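Local coordinates for protein RTX-adhesin (Marinomonas primoryensis, PDB 5IRB) that forms part of a giant calcium-binding RTX adhesin that fastens an Antarctic bacterium to diatoms and ice, this piece holding consecutive beta-rich domains, at residues L6-I12 with A84-N90; S19-A23 with F104-T108; R111-N117 with S137-D143. All blocks are in the same frame, centred on the assembly; numbering follows the deposited sequence.

Contact 1 (L6-I12 with A84-N90); sequences LLINLDI and ASVVVTN
I8 and V88 meet end on, and round this meeting the inward side chains of L6-I12 settle on those of A84-N90. The delta methyl of I8 lodges between two valines, with I8 CD1 3.7 Å from V88 CG1 and equally 3.7 Å from V86 CG1, although V86 is met at a slant instead of end on. That reach depends on I8 CG1 standing between its own backbone N and carbonyl carbon (chi1 51°), with CD1 stretched out beyond it (chi2 169°). L10 behaves differently: it passes V86 obliquely, its CB lying 3.9 Å from V86 CG1, and slides its CD2 down to the opposing main chain, 3.7 Å from S85 C. The arrangement illustrates face-to-face packing in a beta sandwich. Strand 8-12 belongs to one sheet and strand 84-89 to the other, their axes 7.8 Å apart and running at 141°, so the join is made by interlocking methyl groups and not by a backbone ladder. At one end the small A84 makes room for two neighbours, its CB touching I12 CD1 at 3.6 Å and L10 CD2 at 3.8 Å. At the other, L6 CD1 leans on V88 CG2 at 4.0 Å while L6 CD2 lies against the amide of N90, whose ND2 is held by Q94. V36 of strand 29-38 adds to the same apolar layer, packing on L10, V86 and V88. I12 and E102 also contribute to a magnesium site known in this protein, with no magnesium bound to this chain in the model.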
# COMPACT_ATOMS: atom_id res chain seq x y z
N LEU A 6 -55.24 35.00 -0.58
CA LEU A 6 -54.97 34.01 -1.62
C LEU A 6 -54.41 32.72 -1.03
O LEU A 6 -53.59 32.77 -0.12
CB LEU A 6 -54.01 34.58 -2.67
CG LEU A 6 -54.51 35.83 -3.38
CD1 LEU A 6 -53.40 36.54 -4.12
CD2 LEU A 6 -55.67 35.46 -4.30
N LEU A 7 -54.91 31.58 -1.50
CA LEU A 7 -54.42 30.28 -1.04
C LEU A 7 -53.37 29.74 -2.04
O LEU A 7 -53.70 29.40 -3.18
CB LEU A 7 -55.58 29.31 -0.83
CG LEU A 7 -56.61 29.92 0.15
CD1 LEU A 7 -57.79 29.00 0.43
CD2 LEU A 7 -55.97 30.42 1.47
N ILE A 8 -52.11 29.71 -1.61
CA ILE A 8 -51.02 29.19 -2.45
C ILE A 8 -50.16 28.12 -1.78
O ILE A 8 -50.18 27.94 -0.56
CB ILE A 8 -50.08 30.32 -2.88
CG1 ILE A 8 -49.67 31.13 -1.65
CG2 ILE A 8 -50.78 31.24 -3.89
CD1 ILE A 8 -48.57 32.10 -1.89
N ASN A 9 -49.40 27.42 -2.61
CA ASN A 9 -48.50 26.36 -2.18
C ASN A 9 -47.10 26.63 -2.73
O ASN A 9 -46.94 26.98 -3.89
CB ASN A 9 -49.01 24.99 -2.65
CG ASN A 9 -48.32 23.83 -1.95
OD1 ASN A 9 -48.69 23.45 -0.85
ND2 ASN A 9 -47.30 23.27 -2.60
N LEU A 10 -46.08 26.46 -1.89
CA LEU A 10 -44.70 26.76 -2.27
C LEU A 10 -43.87 25.49 -2.28
O LEU A 10 -43.81 24.78 -1.28
CB LEU A 10 -44.08 27.76 -1.29
CG LEU A 10 -42.60 28.13 -1.45
CD1 LEU A 10 -42.34 28.79 -2.79
CD2 LEU A 10 -42.12 29.02 -0.31
N ASP A 11 -43.24 25.19 -3.42
CA ASP A 11 -42.37 24.03 -3.52
C ASP A 11 -40.97 24.45 -3.90
O ASP A 11 -40.78 25.37 -4.69
CB ASP A 11 -42.86 23.02 -4.56
CG ASP A 11 -43.98 22.14 -4.04
OD1 ASP A 11 -43.68 21.23 -3.23
OD2 ASP A 11 -45.14 22.34 -4.45
N ILE A 12 -40.00 23.72 -3.34
CA ILE A 12 -38.60 23.88 -3.65
C ILE A 12 -38.16 22.62 -4.38
O ILE A 12 -38.44 21.51 -3.92
CB ILE A 12 -37.74 24.10 -2.38
CG1 ILE A 12 -38.34 25.24 -1.53
CG2 ILE A 12 -36.29 24.37 -2.74
CD1 ILE A 12 -38.03 25.13 -0.05
N ALA A 84 -38.10 28.26 3.48
CA ALA A 84 -38.57 29.17 2.44
C ALA A 84 -39.95 29.71 2.76
O ALA A 84 -40.78 29.03 3.36
CB ALA A 84 -38.60 28.45 1.11
N SER A 85 -40.19 30.95 2.36
CA SER A 85 -41.55 31.47 2.39
C SER A 85 -41.83 32.37 1.18
O SER A 85 -40.90 32.84 0.50
CB SER A 85 -41.81 32.22 3.70
OG SER A 85 -40.99 33.36 3.80
N VAL A 86 -43.11 32.55 0.87
CA VAL A 86 -43.49 33.37 -0.27
C VAL A 86 -44.69 34.27 0.08
O VAL A 86 -45.57 33.87 0.85
CB VAL A 86 -43.79 32.50 -1.51
CG1 VAL A 86 -44.98 31.58 -1.26
CG2 VAL A 86 -44.00 33.36 -2.77
N VAL A 87 -44.68 35.50 -0.42
CA VAL A 87 -45.90 36.31 -0.49
C VAL A 87 -46.17 36.66 -1.96
O VAL A 87 -45.24 37.00 -2.69
CB VAL A 87 -45.80 37.57 0.37
CG1 VAL A 87 -44.57 38.37 0.00
CG2 VAL A 87 -47.07 38.41 0.24
N VAL A 88 -47.42 36.50 -2.39
CA VAL A 88 -47.82 36.81 -3.76
C VAL A 88 -48.96 37.85 -3.77
O VAL A 88 -49.68 37.99 -2.78
CB VAL A 88 -48.31 35.57 -4.53
CG1 VAL A 88 -47.28 34.45 -4.50
CG2 VAL A 88 -49.66 35.10 -3.99
N THR A 89 -49.11 38.55 -4.89
CA THR A 89 -50.14 39.58 -5.04
C THR A 89 -50.83 39.37 -6.37
O THR A 89 -50.17 38.99 -7.33
CB THR A 89 -49.55 41.00 -5.01
OG1 THR A 89 -48.79 41.16 -3.81
CG2 THR A 89 -50.68 42.04 -5.05
N ASN A 90 -52.14 39.61 -6.44
CA ASN A 90 -52.82 39.57 -7.74
C ASN A 90 -53.22 40.96 -8.19
O ASN A 90 -52.94 41.95 -7.52
CB ASN A 90 -54.05 38.65 -7.70
CG ASN A 90 -55.22 39.22 -6.87
OD1 ASN A 90 -55.19 40.34 -6.36
ND2 ASN A 90 -56.25 38.41 -6.72

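Contact 2 (S19-A23 with F104-T108); sequences SVINA and FIVKT. With CA (calcium ion), chain C.
I21 carries CG1 anti to its carbonyl carbon (chi1 -63°), while F104 holds its ring between backbone N and carbonyl carbon (chi1 58°); together these choices bring I21 CG1 to 3.9 Å from F104 CD2, an oblique approach to the ring. Alongside this pair the backbones are zipped in parallel. I105 N gives a 2.8 Å bond to S19 O, I21 N returns one of 2.7 Å to I105 O, and K107 N closes the ladder on I21 O at 2.9 Å. V20 and I105 fall on one face of the sheet, I21 and V106 on the other, where L74 of helix 71-76 covers I21 and F104. A short parallel edge strand of this kind recurs in the later beta-sandwich domains of the chain. V20 turns its carbonyl away from the ladder to the calcium ion, V20 O binding it at 2.4 Å; T16, D18, E25 and three waters complete the shell. N22, the N-cap of helix 23-26, accepts a hydrogen bond from E25 N through OD1, and its ND2 donates to A194 O.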
# COMPACT_ATOMS: atom_id res chain seq x y z
N SER A 19 -30.17 16.54 -4.87
CA SER A 19 -30.33 16.73 -3.42
C SER A 19 -29.01 16.60 -2.63
O SER A 19 -29.02 16.52 -1.40
CB SER A 19 -31.35 15.74 -2.84
OG SER A 19 -32.65 16.01 -3.30
N VAL A 20 -27.87 16.61 -3.35
CA VAL A 20 -26.55 16.43 -2.73
C VAL A 20 -25.63 17.59 -3.06
O VAL A 20 -25.42 17.94 -4.22
CB VAL A 20 -25.88 15.11 -3.17
CG1 VAL A 20 -24.44 15.01 -2.62
CG2 VAL A 20 -26.72 13.90 -2.75
N ILE A 21 -25.04 18.17 -2.02
CA ILE A 21 -24.03 19.20 -2.17
C ILE A 21 -22.62 18.61 -1.97
O ILE A 21 -22.29 18.12 -0.89
CB ILE A 21 -24.23 20.33 -1.17
CG1 ILE A 21 -25.58 21.04 -1.42
CG2 ILE A 21 -23.09 21.33 -1.27
CD1 ILE A 21 -25.61 21.77 -2.75
N ASN A 22 -21.82 18.64 -3.03
CA ASN A 22 -20.46 18.11 -2.97
C ASN A 22 -19.47 19.25 -2.79
O ASN A 22 -19.88 20.41 -2.68
CB ASN A 22 -20.13 17.25 -4.21
CG ASN A 22 -20.01 18.06 -5.51
OD1 ASN A 22 -19.92 19.28 -5.50
ND2 ASN A 22 -19.99 17.36 -6.63
N ALA A 23 -18.17 18.92 -2.77
CA ALA A 23 -17.11 19.89 -2.54
C ALA A 23 -17.12 21.00 -3.56
O ALA A 23 -16.91 22.17 -3.23
CB ALA A 23 -15.70 19.17 -2.56
N PHE A 104 -31.58 18.51 2.34
CA PHE A 104 -30.58 18.10 1.36
C PHE A 104 -29.45 17.41 2.10
O PHE A 104 -29.42 17.41 3.34
CB PHE A 104 -30.09 19.29 0.54
CG PHE A 104 -29.49 20.38 1.35
CD1 PHE A 104 -30.30 21.32 1.97
CD2 PHE A 104 -28.12 20.47 1.51
CE1 PHE A 104 -29.75 22.33 2.73
CE2 PHE A 104 -27.57 21.47 2.27
CZ PHE A 104 -28.38 22.41 2.89
N ILE A 105 -28.56 16.79 1.34
CA ILE A 105 -27.38 16.11 1.89
C ILE A 105 -26.10 16.85 1.54
O ILE A 105 -25.90 17.27 0.40
CB ILE A 105 -27.31 14.68 1.35
CG1 ILE A 105 -28.58 13.92 1.76
CG2 ILE A 105 -26.00 13.97 1.78
CD1 ILE A 105 -28.74 12.59 1.07
N VAL A 106 -25.21 17.00 2.53
CA VAL A 106 -23.88 17.54 2.28
C VAL A 106 -22.83 16.42 2.40
O VAL A 106 -22.72 15.78 3.45
CB VAL A 106 -23.53 18.68 3.25
CG1 VAL A 106 -22.14 19.21 2.97
CG2 VAL A 106 -24.56 19.81 3.12
N LYS A 107 -22.09 16.23 1.32
CA LYS A 107 -21.04 15.22 1.17
C LYS A 107 -19.89 15.82 0.39
O LYS A 107 -19.85 15.74 -0.83
CB LYS A 107 -21.58 13.98 0.44
CG LYS A 107 -20.64 12.77 0.38
CD LYS A 107 -20.27 12.21 1.74
CE LYS A 107 -19.32 11.01 1.59
NZ LYS A 107 -19.94 9.94 0.73
N THR A 108 -18.97 16.46 1.10
CA THR A 108 -17.93 17.21 0.43
C THR A 108 -16.56 16.52 0.44
O THR A 108 -15.64 16.99 -0.22
CB THR A 108 -17.76 18.57 1.09
OG1 THR A 108 -17.54 18.36 2.49
CG2 THR A 108 -19.03 19.43 0.90
CA CA C . -25.23 17.96 -6.60
O HOH W 1 -23.38 15.89 -6.31
O HOH W 2 -23.36 16.67 -8.36
O HOH W 3 -26.06 17.84 -8.94

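Contact 3 (R111-N117 with S137-D143); sequences RATIRVN and SGRVGLD
G138 and R115 make the tight heart of this antiparallel pairing, for with no side chain on G138 the two backbones close until G138 CA stands 3.1 Å from R115 O. From there toward the A112 end, hydrogen-bonded pairs (R115 with R139, T113 with G141) alternate with non-hydrogen-bonded ones (I114 with V140, A112 with L142). R115 N meets R139 O at 3.0 Å, whereas G141 N reaches T113 O at 2.9 Å from 53° above the carbonyl plane. N117 grips S137 twice: its backbone N bonds to S137 O at 2.8 Å, and its ND2, working in the amide plane, bonds to S137 OG, also at 2.8 Å. Water 5 then bridges N117 ND2 and G138 O.

The face carrying T113, R115 and R139 is looser and largely open to solvent. Here long side chains lie across the sheet instead of sinking into it. R115 leaves its backbone with CG between N and the carbonyl carbon (chi1 67°), which sets its guanidinium face 3.8 Å above R139 CB; aliphatic carbon, rather than charge, is what it rests on. R111 is bent at chi3 (72°), and L142 CD1 sits centrally over one face of the R111 guanidinium, 3.7 Å from CZ. The same L142 CD1 touches T113 CG2 at 3.6 Å.

On the opposite face I114, V116 and V140 point into the domain, against V186 and V188 of strand 183-191, with T202 of strand 197-208 beside I114 and V116. W169 packs on all three, and its strand, 168-174, flanks strand 133-142 on the side away from 112-116, completing a three-stranded antiparallel sheet.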
# COMPACT_ATOMS: atom_id res chain seq x y z
N ARG A 111 -13.19 9.26 2.62
CA ARG A 111 -11.91 8.81 3.16
C ARG A 111 -11.52 7.50 2.52
O ARG A 111 -12.34 6.59 2.38
CB ARG A 111 -11.96 8.64 4.67
CG ARG A 111 -12.27 9.93 5.43
CD ARG A 111 -12.79 9.61 6.83
NE ARG A 111 -11.67 9.13 7.63
CZ ARG A 111 -11.74 8.20 8.58
NH1 ARG A 111 -12.90 7.64 8.91
NH2 ARG A 111 -10.62 7.86 9.22
N ALA A 112 -10.26 7.42 2.13
CA ALA A 112 -9.72 6.22 1.50
C ALA A 112 -8.46 5.80 2.25
O ALA A 112 -7.62 6.64 2.59
CB ALA A 112 -9.40 6.47 0.05
N THR A 113 -8.33 4.50 2.51
CA THR A 113 -7.13 4.00 3.15
C THR A 113 -6.42 3.02 2.21
O THR A 113 -7.03 2.48 1.29
CB THR A 113 -7.42 3.30 4.48
OG1 THR A 113 -8.28 2.17 4.27
CG2 THR A 113 -8.05 4.28 5.50
N ILE A 114 -5.15 2.72 2.50
CA ILE A 114 -4.39 1.72 1.74
C ILE A 114 -3.35 1.12 2.69
O ILE A 114 -2.79 1.81 3.53
CB ILE A 114 -3.74 2.33 0.47
CG1 ILE A 114 -3.00 1.26 -0.35
CG2 ILE A 114 -2.85 3.50 0.84
CD1 ILE A 114 -2.68 1.69 -1.77
N ARG A 115 -3.18 -0.20 2.61
CA ARG A 115 -2.05 -0.84 3.27
C ARG A 115 -1.24 -1.65 2.25
O ARG A 115 -1.76 -2.10 1.22
CB ARG A 115 -2.52 -1.73 4.43
CG ARG A 115 -3.32 -2.94 3.99
CD ARG A 115 -3.96 -3.69 5.15
NE ARG A 115 -4.24 -5.09 4.80
CZ ARG A 115 -5.45 -5.66 4.80
NH1 ARG A 115 -5.57 -6.94 4.47
NH2 ARG A 115 -6.53 -4.96 5.12
N VAL A 116 0.05 -1.82 2.55
CA VAL A 116 0.97 -2.61 1.73
C VAL A 116 1.54 -3.75 2.57
O VAL A 116 2.03 -3.54 3.68
CB VAL A 116 2.11 -1.75 1.17
CG1 VAL A 116 3.05 -2.60 0.31
CG2 VAL A 116 1.54 -0.60 0.36
N ASN A 117 1.41 -4.97 2.03
CA ASN A 117 1.93 -6.18 2.65
C ASN A 117 3.46 -6.19 2.69
O ASN A 117 4.12 -5.35 2.08
CB ASN A 117 1.42 -7.41 1.89
CG ASN A 117 -0.10 -7.53 1.88
OD1 ASN A 117 -0.76 -7.34 2.90
ND2 ASN A 117 -0.66 -7.83 0.72
N SER A 137 1.89 -6.07 -2.99
CA SER A 137 0.45 -6.22 -2.87
C SER A 137 -0.06 -5.56 -1.59
O SER A 137 0.71 -5.17 -0.71
CB SER A 137 0.05 -7.70 -2.91
OG SER A 137 0.46 -8.40 -1.73
N GLY A 138 -1.38 -5.44 -1.50
CA GLY A 138 -1.98 -4.77 -0.37
C GLY A 138 -3.48 -4.79 -0.52
O GLY A 138 -4.01 -5.56 -1.31
N ARG A 139 -4.16 -3.95 0.26
CA ARG A 139 -5.60 -3.83 0.15
C ARG A 139 -5.94 -2.35 0.29
O ARG A 139 -5.11 -1.58 0.75
CB ARG A 139 -6.29 -4.69 1.21
CG ARG A 139 -7.77 -4.98 0.93
CD ARG A 139 -8.45 -5.50 2.20
NE ARG A 139 -9.89 -5.75 2.04
CZ ARG A 139 -10.83 -4.80 2.03
NH1 ARG A 139 -10.48 -3.51 2.13
NH2 ARG A 139 -12.13 -5.12 1.90
N VAL A 140 -7.14 -1.94 -0.11
CA VAL A 140 -7.59 -0.57 0.15
C VAL A 140 -8.81 -0.63 1.07
O VAL A 140 -9.43 -1.69 1.21
CB VAL A 140 -7.89 0.21 -1.14
CG1 VAL A 140 -6.63 0.38 -1.99
CG2 VAL A 140 -8.96 -0.49 -1.95
N GLY A 141 -9.11 0.45 1.78
CA GLY A 141 -10.24 0.41 2.69
C GLY A 141 -11.10 1.66 2.69
O GLY A 141 -10.86 2.59 1.92
N LEU A 142 -12.03 1.71 3.64
CA LEU A 142 -13.03 2.76 3.77
C LEU A 142 -13.73 3.00 2.43
O LEU A 142 -14.33 2.06 1.89
CB LEU A 142 -12.39 4.05 4.30
CG LEU A 142 -11.82 3.88 5.72
CD1 LEU A 142 -11.43 5.23 6.32
CD2 LEU A 142 -12.77 3.11 6.67
N ASP A 143 -13.70 4.23 1.92
CA ASP A 143 -14.43 4.58 0.69
C ASP A 143 -13.70 4.29 -0.62
O ASP A 143 -14.25 4.52 -1.68
CB ASP A 143 -14.85 6.05 0.72
CG ASP A 143 -15.89 6.35 1.80
OD1 ASP A 143 -16.77 5.48 2.06
OD2 ASP A 143 -15.76 7.42 2.46
O HOH W 4 3.85 -6.33 -0.77
O HOH W 5 -3.31 -8.16 -1.12

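How the contacts relate
Contacts 1 and 2 lie in the first domain of this chain and interlock along the sequence: their segments alternate, and the centres are about 27 Å apart. They meet in one mixed sheet, where strands 81-89 and 95-106 are neighbours; contact 1 packs strand 8-12 of the opposing three-stranded sheet onto it, whereas contact 2 adds its edge strand, 20-21. Contact 3 opens only after contact 2 has closed, in the next domain, whose strand order repeats that of the first. Its centre is about 25 Å from that of contact 2 and about 51 Å from that of contact 1. The series thus runs along an elongated chain of calcium-bearing domains, consistent with an adhesin that must extend outward from its cell.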